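Local coordinates for protein ubiquinol-cytochrome C chaperone (Brucella abortus NCTC 8038, PDB 6RWT) that probably acts as a chaperone in respiratory complex III assembly, binding newly synthesised cytochrome b as its mitochondrial homologue Cbp3 does, at residues 31-36 against 175-180; 58-63 against 162-167; 126-131 against 144-149. One frame throughout, in Å; residues are numbered along the deposited sequence. Where two conformers were deposited one is given.

Contact 1: residues 31-36 against 175-180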
ATOM      1  N   LYS A  31      -0.272 -15.612   0.076  1.00 24.24           N
ATOM      2  CA  LYS A  31       0.803 -16.568   0.410  1.00 25.73           C
ATOM      3  C   LYS A  31       1.921 -16.661  -0.629  1.00 24.86           C
ATOM      4  O   LYS A  31       3.088 -16.850  -0.263  1.00 24.95           O
ATOM      5  CB  LYS A  31       0.224 -17.969   0.676  1.00 30.63           C
ATOM      6  CG  LYS A  31      -0.684 -18.057   1.895  1.00 35.92           C
ATOM      7  CD  LYS A  31       0.075 -17.953   3.208  1.00 40.91           C
ATOM      8  CE  LYS A  31      -0.860 -18.072   4.405  1.00 44.17           C
ATOM      9  NZ  LYS A  31      -1.513 -19.410   4.489  1.00 48.24           N
ATOM     10  N   ARG A  32       1.577 -16.499  -1.909  1.00 24.91           N
ATOM     11  CA  ARG A  32       2.552 -16.634  -3.001  1.00 26.32           C
ATOM     12  C   ARG A  32       3.754 -15.686  -2.872  1.00 24.07           C
ATOM     13  O   ARG A  32       4.860 -16.047  -3.269  1.00 23.60           O
ATOM     14  CB  ARG A  32       1.884 -16.448  -4.374  1.00 27.49           C
ATOM     15  CG  ARG A  32       2.728 -16.947  -5.540  1.00 28.52           C
ATOM     16  CD  ARG A  32       2.025 -16.812  -6.883  1.00 28.41           C
ATOM     17  NE  ARG A  32       2.788 -17.456  -7.960  1.00 30.79           N
ATOM     18  CZ  ARG A  32       2.497 -17.378  -9.259  1.00 33.28           C
ATOM     19  NH1 ARG A  32       1.454 -16.666  -9.689  1.00 34.71           N
ATOM     20  NH2 ARG A  32       3.265 -18.018 -10.144  1.00 36.06           N
ATOM     21  N   PHE A  33       3.555 -14.490  -2.308  1.00 22.41           N
ATOM     22  CA  PHE A  33       4.680 -13.560  -2.125  1.00 22.32           C
ATOM     23  C   PHE A  33       5.802 -14.210  -1.304  1.00 22.37           C
ATOM     24  O   PHE A  33       6.974 -14.066  -1.629  1.00 23.58           O
ATOM     25  CB  PHE A  33       4.275 -12.262  -1.398  1.00 21.30           C
ATOM     26  CG  PHE A  33       3.186 -11.457  -2.071  1.00 20.31           C
ATOM     27  CD1 PHE A  33       3.220 -11.171  -3.437  1.00 20.69           C
ATOM     28  CD2 PHE A  33       2.146 -10.924  -1.306  1.00 20.51           C
ATOM     29  CE1 PHE A  33       2.213 -10.412  -4.026  1.00 20.41           C
ATOM     30  CE2 PHE A  33       1.148 -10.166  -1.893  1.00 19.70           C
ATOM     31  CZ  PHE A  33       1.180  -9.911  -3.260  1.00 20.18           C
ATOM     32  N   TYR A  34       5.416 -14.935  -0.253  1.00 21.73           N
ATOM     33  CA  TYR A  34       6.344 -15.475   0.740  1.00 23.35           C
ATOM     34  C   TYR A  34       6.802 -16.905   0.413  1.00 26.56           C
ATOM     35  O   TYR A  34       7.899 -17.320   0.802  1.00 30.96           O
ATOM     36  CB  TYR A  34       5.700 -15.415   2.131  1.00 22.09           C
ATOM     37  CG  TYR A  34       5.141 -14.036   2.475  1.00 20.88           C
ATOM     38  CD1 TYR A  34       5.968 -13.018   2.976  1.00 20.67           C
ATOM     39  CD2 TYR A  34       3.801 -13.733   2.246  1.00 21.40           C
ATOM     40  CE1 TYR A  34       5.453 -11.752   3.269  1.00 21.03           C
ATOM     41  CE2 TYR A  34       3.279 -12.477   2.534  1.00 20.86           C
ATOM     42  CZ  TYR A  34       4.105 -11.485   3.047  1.00 21.04           C
ATOM     43  OH  TYR A  34       3.574 -10.236   3.331  1.00 21.68           O
ATOM     44  N   ALA A  35       5.964 -17.661  -0.280  1.00 27.34           N
ATOM     45  CA  ALA A  35       6.359 -18.982  -0.747  1.00 29.43           C
ATOM     46  C   ALA A  35       7.172 -18.812  -2.047  1.00 30.89           C
ATOM     47  O   ALA A  35       8.384 -18.588  -1.976  1.00 34.74           O
ATOM     48  CB  ALA A  35       5.144 -19.887  -0.912  1.00 32.58           C
ATOM     49  N   GLN A  36       6.533 -18.849  -3.213  1.00 30.38           N
ATOM     50  CA  GLN A  36       7.274 -18.879  -4.482  1.00 32.15           C
ATOM     51  C   GLN A  36       8.199 -17.674  -4.709  1.00 29.79           C
ATOM     52  O   GLN A  36       9.337 -17.855  -5.129  1.00 29.91           O
ATOM     53  CB  GLN A  36       6.330 -19.047  -5.682  1.00 35.53           C
ATOM     54  CG  GLN A  36       7.067 -19.223  -7.009  1.00 38.46           C
ATOM     55  CD  GLN A  36       6.155 -19.478  -8.194  1.00 42.18           C
ATOM     56  OE1 GLN A  36       4.935 -19.328  -8.110  1.00 43.90           O
ATOM     57  NE2 GLN A  36       6.753 -19.865  -9.318  1.00 45.35           N
ATOM     58  N   MET A 175      -5.553  -7.545  -7.799  1.00 24.16           N
ATOM     59  CA  MET A 175      -5.492  -8.789  -8.567  1.00 26.15           C
ATOM     60  C   MET A 175      -5.207  -9.982  -7.641  1.00 24.66           C
ATOM     61  O   MET A 175      -4.618  -9.814  -6.570  1.00 23.90           O
ATOM     62  CB  MET A 175      -4.424  -8.687  -9.661  1.00 29.33           C
ATOM     63  CG  MET A 175      -4.634  -7.561 -10.676  1.00 36.58           C
ATOM     64  SD  MET A 175      -6.172  -7.615 -11.630  1.00 41.42           S
ATOM     65  CE  MET A 175      -5.925  -9.129 -12.555  1.00 44.22           C
ATOM     66  N   ASP A 176      -5.670 -11.171  -8.029  1.00 26.94           N
ATOM     67  CA  ASP A 176      -5.301 -12.434  -7.367  1.00 27.13           C
ATOM     68  C   ASP A 176      -3.906 -12.825  -7.869  1.00 26.93           C
ATOM     69  O   ASP A 176      -3.744 -13.248  -9.015  1.00 28.29           O
ATOM     70  CB  ASP A 176      -6.340 -13.535  -7.693  1.00 27.77           C
ATOM     71  CG  ASP A 176      -6.010 -14.920  -7.080  1.00 30.75           C
ATOM     72  OD1 ASP A 176      -4.959 -15.111  -6.427  1.00 31.51           O
ATOM     73  OD2 ASP A 176      -6.829 -15.851  -7.279  1.00 35.25           O
ATOM     74  N   VAL A 177      -2.903 -12.704  -7.000  1.00 24.86           N
ATOM     75  CA  VAL A 177      -1.517 -13.019  -7.366  1.00 26.81           C
ATOM     76  C   VAL A 177      -1.319 -14.449  -7.914  1.00 27.49           C
ATOM     77  O   VAL A 177      -0.418 -14.668  -8.718  1.00 27.99           O
ATOM     78  CB  VAL A 177      -0.532 -12.698  -6.198  1.00 27.33           C
ATOM     79  CG1 VAL A 177      -0.664 -13.702  -5.063  1.00 27.28           C
ATOM     80  CG2 VAL A 177       0.907 -12.632  -6.704  1.00 27.85           C
ATOM     81  N   ASP A 178      -2.168 -15.400  -7.512  1.00 27.29           N
ATOM     82  CA  ASP A 178      -2.088 -16.791  -8.019  1.00 29.84           C
ATOM     83  C   ASP A 178      -2.398 -16.946  -9.517  1.00 32.87           C
ATOM     84  O   ASP A 178      -2.022 -17.954 -10.124  1.00 35.04           O
ATOM     85  CB  ASP A 178      -3.023 -17.710  -7.221  1.00 32.36           C
ATOM     86  CG  ASP A 178      -2.608 -17.864  -5.767  1.00 34.17           C
ATOM     87  OD1 ASP A 178      -1.396 -17.897  -5.486  1.00 35.93           O
ATOM     88  OD2 ASP A 178      -3.503 -17.967  -4.900  1.00 39.83           O
ATOM     89  N   GLN A 179      -3.106 -15.969 -10.088  1.00 34.81           N
ATOM     90  CA  GLN A 179      -3.409 -15.936 -11.519  1.00 37.08           C
ATOM     91  C   GLN A 179      -2.347 -15.223 -12.372  1.00 37.90           C
ATOM     92  O   GLN A 179      -2.492 -15.165 -13.593  1.00 41.92           O
ATOM     93  CB  GLN A 179      -4.783 -15.290 -11.745  1.00 39.86           C
ATOM     94  CG  GLN A 179      -5.923 -15.994 -11.012  1.00 46.51           C
ATOM     95  CD  GLN A 179      -7.269 -15.312 -11.195  1.00 54.06           C
ATOM     96  OE1 GLN A 179      -7.363 -14.081 -11.225  1.00 65.57           O
ATOM     97  NE2 GLN A 179      -8.321 -16.109 -11.311  1.00 60.07           N
ATOM     98  N   VAL A 180      -1.288 -14.690 -11.754  1.00 36.64           N
ATOM     99  CA  VAL A 180      -0.178 -14.073 -12.504  1.00 41.04           C
ATOM    100  C   VAL A 180       0.674 -15.164 -13.160  1.00 44.51           C
ATOM    101  O   VAL A 180       1.079 -16.120 -12.494  1.00 43.68           O
ATOM    102  CB  VAL A 180       0.717 -13.197 -11.590  1.00 42.17           C
ATOM    103  CG1 VAL A 180       1.905 -12.619 -12.358  1.00 44.47           C
ATOM    104  CG2 VAL A 180      -0.098 -12.066 -10.986  1.00 43.02           C
TER
HETATM  105  O   HOH W   1      -1.225 -16.627  -2.885  1.00 33.12           O
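The polar part of this contact rests on one nitrogen of R32: NH1 donates to two backbone carbonyls of the facing turn, lying 2.9 Å from V177 O and 2.9 Å from V180 O. Both oxygens sit at the edge of the guanidinium, near its plane. The bond to V180 O is the straighter, 166° at the hydrogen against 147°, and uses an in-plane lone pair, whereas NH1 is tilted somewhat from the V177 carbonyl plane. Beside this polar grip, F33 CE1 touches V177 CG2 at 3.7 Å.

An all-helical fold is here tied together through its loops, the acceptors belonging to a short 3-10 turn, 177-179, and the residue after it, near the C-terminus. V177 O also accepts from V180 N, and the turn is entered by an Asx turn in which D176 OD1 takes the N-H of D178.

In the second shell, NE and NH2 of R32 hold Q36 OE1 side-on, fixing the rotation of the guanidinium at the end of an extended chain. A water bridges R32 N and D178 OD1, donating to the carboxylate. Helix 145-161 backs the site: Y147 touches R32, and Y151 meets F33 edge-to-face and also packs on V177.

Contact 2: residues 58-63 against 162-167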
ATOM      1  N   LEU A  58      -2.969   4.867  -2.567  1.00 16.89           N
ATOM      2  CA  LEU A  58      -2.715   6.316  -2.547  1.00 17.66           C
ATOM      3  C   LEU A  58      -2.415   6.863  -3.947  1.00 18.92           C
ATOM      4  O   LEU A  58      -2.895   7.944  -4.308  1.00 20.02           O
ATOM      5  CB  LEU A  58      -1.565   6.664  -1.589  1.00 18.65           C
ATOM      6  CG  LEU A  58      -1.701   6.255  -0.111  1.00 21.11           C
ATOM      7  CD1 LEU A  58      -0.503   6.734   0.705  1.00 21.03           C
ATOM      8  CD2 LEU A  58      -3.001   6.713   0.525  1.00 21.65           C
ATOM      9  N   HIS A  59      -1.624   6.111  -4.716  1.00 18.82           N
ATOM     10  CA  HIS A  59      -1.267   6.454  -6.100  1.00 19.75           C
ATOM     11  C   HIS A  59      -2.511   6.609  -6.989  1.00 19.62           C
ATOM     12  O   HIS A  59      -2.595   7.551  -7.790  1.00 22.60           O
ATOM     13  CB  HIS A  59      -0.294   5.382  -6.630  1.00 20.49           C
ATOM     14  CG  HIS A  59       0.119   5.558  -8.057  1.00 22.21           C
ATOM     15  ND1 HIS A  59      -0.423   4.808  -9.077  1.00 23.17           N
ATOM     16  CD2 HIS A  59       1.033   6.377  -8.634  1.00 21.95           C
ATOM     17  CE1 HIS A  59       0.130   5.166 -10.224  1.00 23.34           C
ATOM     18  NE2 HIS A  59       1.021   6.112  -9.982  1.00 23.12           N
ATOM     19  N   ARG A  60      -3.484   5.712  -6.818  1.00 18.39           N
ATOM     20  CA  ARG A  60      -4.762   5.804  -7.543  1.00 20.21           C
ATOM     21  C   ARG A  60      -5.630   6.988  -7.092  1.00 21.10           C
ATOM     22  O   ARG A  60      -6.272   7.649  -7.918  1.00 22.35           O
ATOM     23  CB  ARG A  60      -5.561   4.499  -7.385  1.00 20.31           C
ATOM     24  CG  ARG A  60      -7.034   4.552  -7.811  1.00 20.65           C
ATOM     25  CD  ARG A  60      -7.215   4.814  -9.301  1.00 21.58           C
ATOM     26  NE  ARG A  60      -8.634   4.885  -9.675  1.00 23.29           N
ATOM     27  CZ  ARG A  60      -9.412   5.968  -9.587  1.00 24.67           C
ATOM     28  NH1 ARG A  60      -8.940   7.132  -9.144  1.00 25.25           N
ATOM     29  NH2 ARG A  60     -10.684   5.888  -9.965  1.00 27.60           N
ATOM     30  N   MET A  61      -5.675   7.222  -5.783  1.00 19.97           N
ATOM     31  CA  MET A  61      -6.598   8.204  -5.198  1.00 21.84           C
ATOM     32  C   MET A  61      -6.153   9.658  -5.322  1.00 25.51           C
ATOM     33  O   MET A  61      -7.013  10.548  -5.354  1.00 28.16           O
ATOM     34  CB  MET A  61      -6.876   7.866  -3.730  1.00 21.93           C
ATOM     35  CG  MET A  61      -7.677   6.590  -3.549  1.00 23.29           C
ATOM     36  SD  MET A  61      -7.850   6.127  -1.814  1.00 24.89           S
ATOM     37  CE  MET A  61      -8.436   4.454  -2.011  1.00 24.41           C
ATOM     38  N   LYS A  62      -4.846   9.913  -5.378  1.00 28.74           N
ATOM     39  CA  LYS A  62      -4.319  11.291  -5.516  1.00 34.54           C
ATOM     40  C   LYS A  62      -4.858  11.970  -6.766  1.00 34.94           C
ATOM     41  O   LYS A  62      -4.739  11.438  -7.868  1.00 39.92           O
ATOM     42  CB  LYS A  62      -2.779  11.303  -5.544  1.00 39.63           C
ATOM     43  CG  LYS A  62      -2.138  12.540  -6.178  1.00 43.25           C
ATOM     44  CD  LYS A  62      -0.615  12.508  -6.092  1.00 48.21           C
ATOM     45  CE  LYS A  62      -0.088  13.273  -4.887  1.00 51.19           C
ATOM     46  NZ  LYS A  62      -0.071  14.741  -5.131  1.00 55.49           N
ATOM     47  N   GLY A  63      -5.441  13.153  -6.590  1.00 34.84           N
ATOM     48  CA  GLY A  63      -5.997  13.900  -7.712  1.00 34.31           C
ATOM     49  C   GLY A  63      -6.758  15.126  -7.250  1.00 33.79           C
ATOM     50  O   GLY A  63      -6.382  15.757  -6.264  1.00 30.63           O
ATOM     51  N   ILE A 162     -11.548   1.238 -11.975  1.00 25.82           N
ATOM     52  CA  ILE A 162     -12.642   1.422 -11.014  1.00 26.27           C
ATOM     53  C   ILE A 162     -13.046   2.904 -11.073  1.00 27.05           C
ATOM     54  O   ILE A 162     -12.177   3.780 -11.071  1.00 27.12           O
ATOM     55  CB  ILE A 162     -12.238   1.025  -9.564  1.00 25.61           C
ATOM     56  CG1 ILE A 162     -11.773  -0.441  -9.495  1.00 25.66           C
ATOM     57  CG2 ILE A 162     -13.416   1.204  -8.604  1.00 25.01           C
ATOM     58  CD1 ILE A 162     -11.151  -0.861  -8.170  1.00 26.18           C
ATOM     59  N   SER A 163     -14.349   3.188 -11.144  1.00 27.47           N
ATOM     60  CA  SER A 163     -14.820   4.579 -11.156  1.00 29.03           C
ATOM     61  C   SER A 163     -14.480   5.301  -9.842  1.00 28.32           C
ATOM     62  O   SER A 163     -14.404   4.672  -8.785  1.00 29.13           O
ATOM     63  CB  SER A 163     -16.331   4.656 -11.424  1.00 31.14           C
ATOM     64  OG  SER A 163     -17.096   4.214 -10.312  1.00 32.94           O
ATOM     65  N   ASP A 164     -14.268   6.616  -9.919  1.00 29.85           N
ATOM     66  CA  ASP A 164     -14.117   7.453  -8.717  1.00 30.16           C
ATOM     67  C   ASP A 164     -15.279   7.249  -7.722  1.00 31.24           C
ATOM     68  O   ASP A 164     -15.055   7.172  -6.509  1.00 31.26           O
ATOM     69  CB  ASP A 164     -14.017   8.944  -9.087  1.00 32.90           C
ATOM     70  CG  ASP A 164     -12.660   9.341  -9.681  1.00 32.84           C
ATOM     71  OD1 ASP A 164     -11.802   8.472  -9.961  1.00 31.33           O
ATOM     72  OD2 ASP A 164     -12.454  10.562  -9.878  1.00 37.01           O
ATOM     73  N   GLU A 165     -16.506   7.167  -8.243  1.00 32.58           N
ATOM     74  CA  GLU A 165     -17.714   6.963  -7.428  1.00 33.79           C
ATOM     75  C   GLU A 165     -17.692   5.630  -6.664  1.00 30.60           C
ATOM     76  O   GLU A 165     -17.950   5.596  -5.454  1.00 29.41           O
ATOM     77  CB  GLU A 165     -18.973   7.057  -8.318  1.00 38.00           C
ATOM     78  CG  GLU A 165     -20.304   6.883  -7.591  1.00 42.91           C
ATOM     79  CD  GLU A 165     -21.516   7.196  -8.459  1.00 49.64           C
ATOM     80  OE1 GLU A 165     -22.509   7.725  -7.917  1.00 56.34           O
ATOM     81  OE2 GLU A 165     -21.490   6.911  -9.677  1.00 57.39           O
ATOM     82  N   ALA A 166     -17.366   4.543  -7.366  1.00 28.08           N
ATOM     83  CA  ALA A 166     -17.327   3.212  -6.752  1.00 28.68           C
ATOM     84  C   ALA A 166     -16.208   3.103  -5.713  1.00 26.10           C
ATOM     85  O   ALA A 166     -16.398   2.516  -4.641  1.00 26.66           O
ATOM     86  CB  ALA A 166     -17.166   2.135  -7.810  1.00 30.58           C
ATOM     87  N   LEU A 167     -15.048   3.679  -6.027  1.00 24.64           N
ATOM     88  CA  LEU A 167     -13.901   3.627  -5.119  1.00 24.90           C
ATOM     89  C   LEU A 167     -14.184   4.405  -3.829  1.00 24.40           C
ATOM     90  O   LEU A 167     -13.891   3.924  -2.729  1.00 23.94           O
ATOM     91  CB  LEU A 167     -12.644   4.161  -5.809  1.00 26.32           C
ATOM     92  CG  LEU A 167     -11.313   4.002  -5.078  1.00 26.14           C
ATOM     93  CD1 LEU A 167     -11.044   2.568  -4.633  1.00 27.22           C
ATOM     94  CD2 LEU A 167     -10.191   4.486  -5.986  1.00 27.13           C
TER
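D164 OD1 is gripped by two nitrogens of R60: NH2 stands 2.8 Å from D164 OD1 and approaches nearly along its C-O axis, while NH1 makes a weak, more bent bond at 3.3 Å to the same oxygen. This salt bridge joins groups that cross obliquely, with the guanidinium and carboxylate planes 42° apart. The other N-H of NH2 goes to the backbone, where I162 O lies 2.8 Å from R60 NH2 and only slightly out of the guanidinium plane. NH2 thus spends one hydrogen on a carboxylate and the other on a main-chain carbonyl.

The acceptors belong to the break between helix 145-161 and helix 164-168. The first of these helices ends just before I162, S163 is the N-cap of the second with its OG accepting from A166 N, and D164 opens that helix. R60, near the C-terminal end of helix 43-61, also donates from NE to L159 O. Its charge would therefore be drawn to carbonyls at and just beyond the C-terminal end of helix 145-161, while D164, in the first turn of the short helix 164-168, may gain a little from the N-H groups there.

Over one face of the guanidinium sits L167, its CD2 about 3.9 Å above the centre. The same methyl touches R60 CG at 3.6 Å; the chain bends at chi2 (64°), turning CD aside beyond that contact. M61 adds an apolar neighbour, its CG 4.1 Å from L167 CD2. D164 OD2 accepts a weak hydrogen bond from N65 ND2, and helix 66-89 also packs here, with L68 against R60 and D164 and L71 against M61.

Contact 3: residues 126-131 against 144-149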
ATOM      1  N   ALA A 126      12.700  -0.603 -14.508  1.00 24.62           N
ATOM      2  CA  ALA A 126      12.851   0.322 -13.380  1.00 25.00           C
ATOM      3  C   ALA A 126      12.060  -0.168 -12.167  1.00 24.91           C
ATOM      4  O   ALA A 126      12.526  -0.062 -11.017  1.00 23.63           O
ATOM      5  CB  ALA A 126      12.390   1.717 -13.776  1.00 26.04           C
ATOM      6  N   LEU A 127      10.878  -0.724 -12.428  1.00 23.67           N
ATOM      7  CA  LEU A 127      10.018  -1.239 -11.347  1.00 23.54           C
ATOM      8  C   LEU A 127      10.649  -2.455 -10.657  1.00 23.80           C
ATOM      9  O   LEU A 127      10.704  -2.495  -9.429  1.00 24.31           O
ATOM     10  CB  LEU A 127       8.599  -1.563 -11.853  1.00 23.37           C
ATOM     11  CG  LEU A 127       7.570  -2.083 -10.834  1.00 23.76           C
ATOM     12  CD1 LEU A 127       7.378  -1.100  -9.682  1.00 24.89           C
ATOM     13  CD2 LEU A 127       6.234  -2.354 -11.510  1.00 22.75           C
ATOM     14  N   ALA A 128      11.157  -3.407 -11.444  1.00 22.25           N
ATOM     15  CA  ALA A 128      11.846  -4.588 -10.880  1.00 23.67           C
ATOM     16  C   ALA A 128      13.105  -4.219 -10.090  1.00 23.93           C
ATOM     17  O   ALA A 128      13.370  -4.809  -9.035  1.00 21.38           O
ATOM     18  CB  ALA A 128      12.185  -5.588 -11.978  1.00 23.91           C
ATOM     19  N   ALA A 129      13.860  -3.237 -10.587  1.00 22.81           N
ATOM     20  CA  ALA A 129      15.044  -2.723  -9.881  1.00 24.21           C
ATOM     21  C   ALA A 129      14.679  -2.082  -8.531  1.00 23.79           C
ATOM     22  O   ALA A 129      15.355  -2.337  -7.530  1.00 24.38           O
ATOM     23  CB  ALA A 129      15.810  -1.732 -10.759  1.00 24.07           C
ATOM     24  N   ALA A 130      13.615  -1.269  -8.509  1.00 23.89           N
ATOM     25  CA  ALA A 130      13.119  -0.647  -7.268  1.00 22.85           C
ATOM     26  C   ALA A 130      12.616  -1.692  -6.256  1.00 21.82           C
ATOM     27  O   ALA A 130      12.924  -1.617  -5.058  1.00 22.23           O
ATOM     28  CB  ALA A 130      12.012   0.354  -7.583  1.00 23.03           C
ATOM     29  N   LEU A 131      11.860  -2.672  -6.741  1.00 21.13           N
ATOM     30  CA  LEU A 131      11.401  -3.776  -5.885  1.00 21.42           C
ATOM     31  C   LEU A 131      12.575  -4.573  -5.280  1.00 20.57           C
ATOM     32  O   LEU A 131      12.537  -4.920  -4.096  1.00 23.12           O
ATOM     33  CB  LEU A 131      10.451  -4.702  -6.651  1.00 21.25           C
ATOM     34  CG  LEU A 131       9.073  -4.129  -7.018  1.00 21.08           C
ATOM     35  CD1 LEU A 131       8.377  -4.987  -8.061  1.00 22.07           C
ATOM     36  CD2 LEU A 131       8.178  -3.990  -5.789  1.00 20.23           C
ATOM     37  N   HIS A 144      12.489 -13.570  -8.995  1.00 30.56           N
ATOM     38  CA  HIS A 144      11.043 -13.297  -8.994  1.00 28.24           C
ATOM     39  C   HIS A 144      10.643 -11.808  -8.995  1.00 27.76           C
ATOM     40  O   HIS A 144       9.450 -11.499  -8.927  1.00 28.16           O
ATOM     41  CB  HIS A 144      10.385 -14.051  -7.829  1.00 29.53           C
ATOM     42  CG  HIS A 144      10.477 -15.540  -7.960  1.00 32.25           C
ATOM     43  ND1 HIS A 144      11.486 -16.276  -7.378  1.00 34.99           N
ATOM     44  CD2 HIS A 144       9.697 -16.427  -8.622  1.00 33.31           C
ATOM     45  CE1 HIS A 144      11.320 -17.555  -7.672  1.00 36.70           C
ATOM     46  NE2 HIS A 144      10.242 -17.673  -8.426  1.00 35.14           N
ATOM     47  N   ALA A 145      11.610 -10.894  -9.094  1.00 27.91           N
ATOM     48  CA  ALA A 145      11.312  -9.449  -9.158  1.00 27.21           C
ATOM     49  C   ALA A 145      10.415  -9.053 -10.336  1.00 27.42           C
ATOM     50  O   ALA A 145       9.519  -8.234 -10.173  1.00 28.25           O
ATOM     51  CB  ALA A 145      12.596  -8.625  -9.180  1.00 27.85           C
ATOM     52  N   CYS A 146      10.660  -9.629 -11.510  0.50 28.77           N
ATOM     53  CA  CYS A 146       9.829  -9.356 -12.695  0.50 30.86           C
ATOM     54  C   CYS A 146       8.401  -9.923 -12.576  0.50 30.10           C
ATOM     55  O   CYS A 146       7.464  -9.370 -13.150  0.50 30.37           O
ATOM     56  CB  CYS A 146      10.517  -9.881 -13.957  0.50 33.24           C
ATOM     57  SG  CYS A 146      12.027  -8.975 -14.377  0.50 37.30           S
ATOM     58  N   TYR A 147       8.248 -11.021 -11.838  1.00 29.95           N
ATOM     59  CA  TYR A 147       6.924 -11.592 -11.500  1.00 30.15           C
ATOM     60  C   TYR A 147       6.115 -10.642 -10.599  1.00 27.97           C
ATOM     61  O   TYR A 147       4.930 -10.373 -10.849  1.00 26.29           O
ATOM     62  CB  TYR A 147       7.083 -12.923 -10.749  1.00 35.70           C
ATOM     63  CG  TYR A 147       6.764 -14.184 -11.515  1.00 44.94           C
ATOM     64  CD1 TYR A 147       5.446 -14.618 -11.645  1.00 50.88           C
ATOM     65  CD2 TYR A 147       7.776 -14.980 -12.052  1.00 49.10           C
ATOM     66  CE1 TYR A 147       5.137 -15.789 -12.322  1.00 55.63           C
ATOM     67  CE2 TYR A 147       7.478 -16.156 -12.730  1.00 53.34           C
ATOM     68  CZ  TYR A 147       6.155 -16.556 -12.862  1.00 58.04           C
ATOM     69  OH  TYR A 147       5.836 -17.716 -13.533  1.00 65.91           O
ATOM     70  N   LEU A 148       6.760 -10.155  -9.542  1.00 24.39           N
ATOM     71  CA  LEU A 148       6.114  -9.211  -8.627  1.00 23.20           C
ATOM     72  C   LEU A 148       5.785  -7.903  -9.366  1.00 23.67           C
ATOM     73  O   LEU A 148       4.703  -7.338  -9.181  1.00 21.95           O
ATOM     74  CB  LEU A 148       6.988  -8.948  -7.397  1.00 23.90           C
ATOM     75  CG  LEU A 148       6.400  -8.028  -6.314  1.00 23.03           C
ATOM     76  CD1 LEU A 148       5.040  -8.511  -5.822  1.00 23.21           C
ATOM     77  CD2 LEU A 148       7.360  -7.870  -5.138  1.00 24.28           C
ATOM     78  N   GLY A 149       6.704  -7.441 -10.211  1.00 23.14           N
ATOM     79  CA  GLY A 149       6.463  -6.256 -11.030  1.00 23.67           C
ATOM     80  C   GLY A 149       5.263  -6.381 -11.962  1.00 24.56           C
ATOM     81  O   GLY A 149       4.471  -5.440 -12.088  1.00 23.97           O
TER
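The flat groups that L127 and L131 meet across this contact are peptide units, not rings. On the far helix the backbone at G149 is touched by both leucines: L127 CD2 lies 3.6 Å from G149 O, and L131 CD1 lies 3.7 Å from G149 N. The two methyls rest against main chain, each also close to G149 CA. G149 N is itself bonded to A145 O within its own helix.

A pair of small residues meets one turn earlier on the helix of G149. A128 and A145 bring their CA atoms to 5.2 Å, the nearest backbone approach of the two segments, and their CB atoms meet at 4.1 Å. A145 CB is also 3.9 Å from A128 O, another side-chain methyl laid against backbone. L131 completes the apolar seam with its two branches: CD1 reaches the glycine and also L148 CG, and CD2 meets L148 CD2 at 4.0 Å.

The axes of the two short segments approach to 8.6 Å, with A128, A145 and G149 at the crossing, at a steep angle of 113° between their directions. The crossing is held by apolar side chains against each other and against backbone, with no polar bond between the segments. Around it, helix 100-120 packs beside helix 124-135, with A118 against L127 and Y115 against L131. Further along helix 145-161, V152 and L153 also receive L127, while I135, on helix 124-135 itself, and W142 in the following loop lie against L148.

In the fold
Contacts 1 and 3 are neighbours, their centres 14 Å apart, and they touch through H144 and the first turns of helix 145-161. Those turns pack on helix 124-135 in contact 3 and on the loop 31-36 of contact 1: Q36 O lies 3.2 Å from H144 CE1, just ahead of the helix, and F33 CE1 lies 3.9 Å from L148 CD1, so L148 serves both. Contact 2 stands apart, with its centre 24 Å from each of the others, yet it gathers just beyond the far end of that same helix. Along the chain the three are nested, 3 within 2 within 1. A bound magnesium ion lies about 13 Å from the side chain of M61 in contact 2.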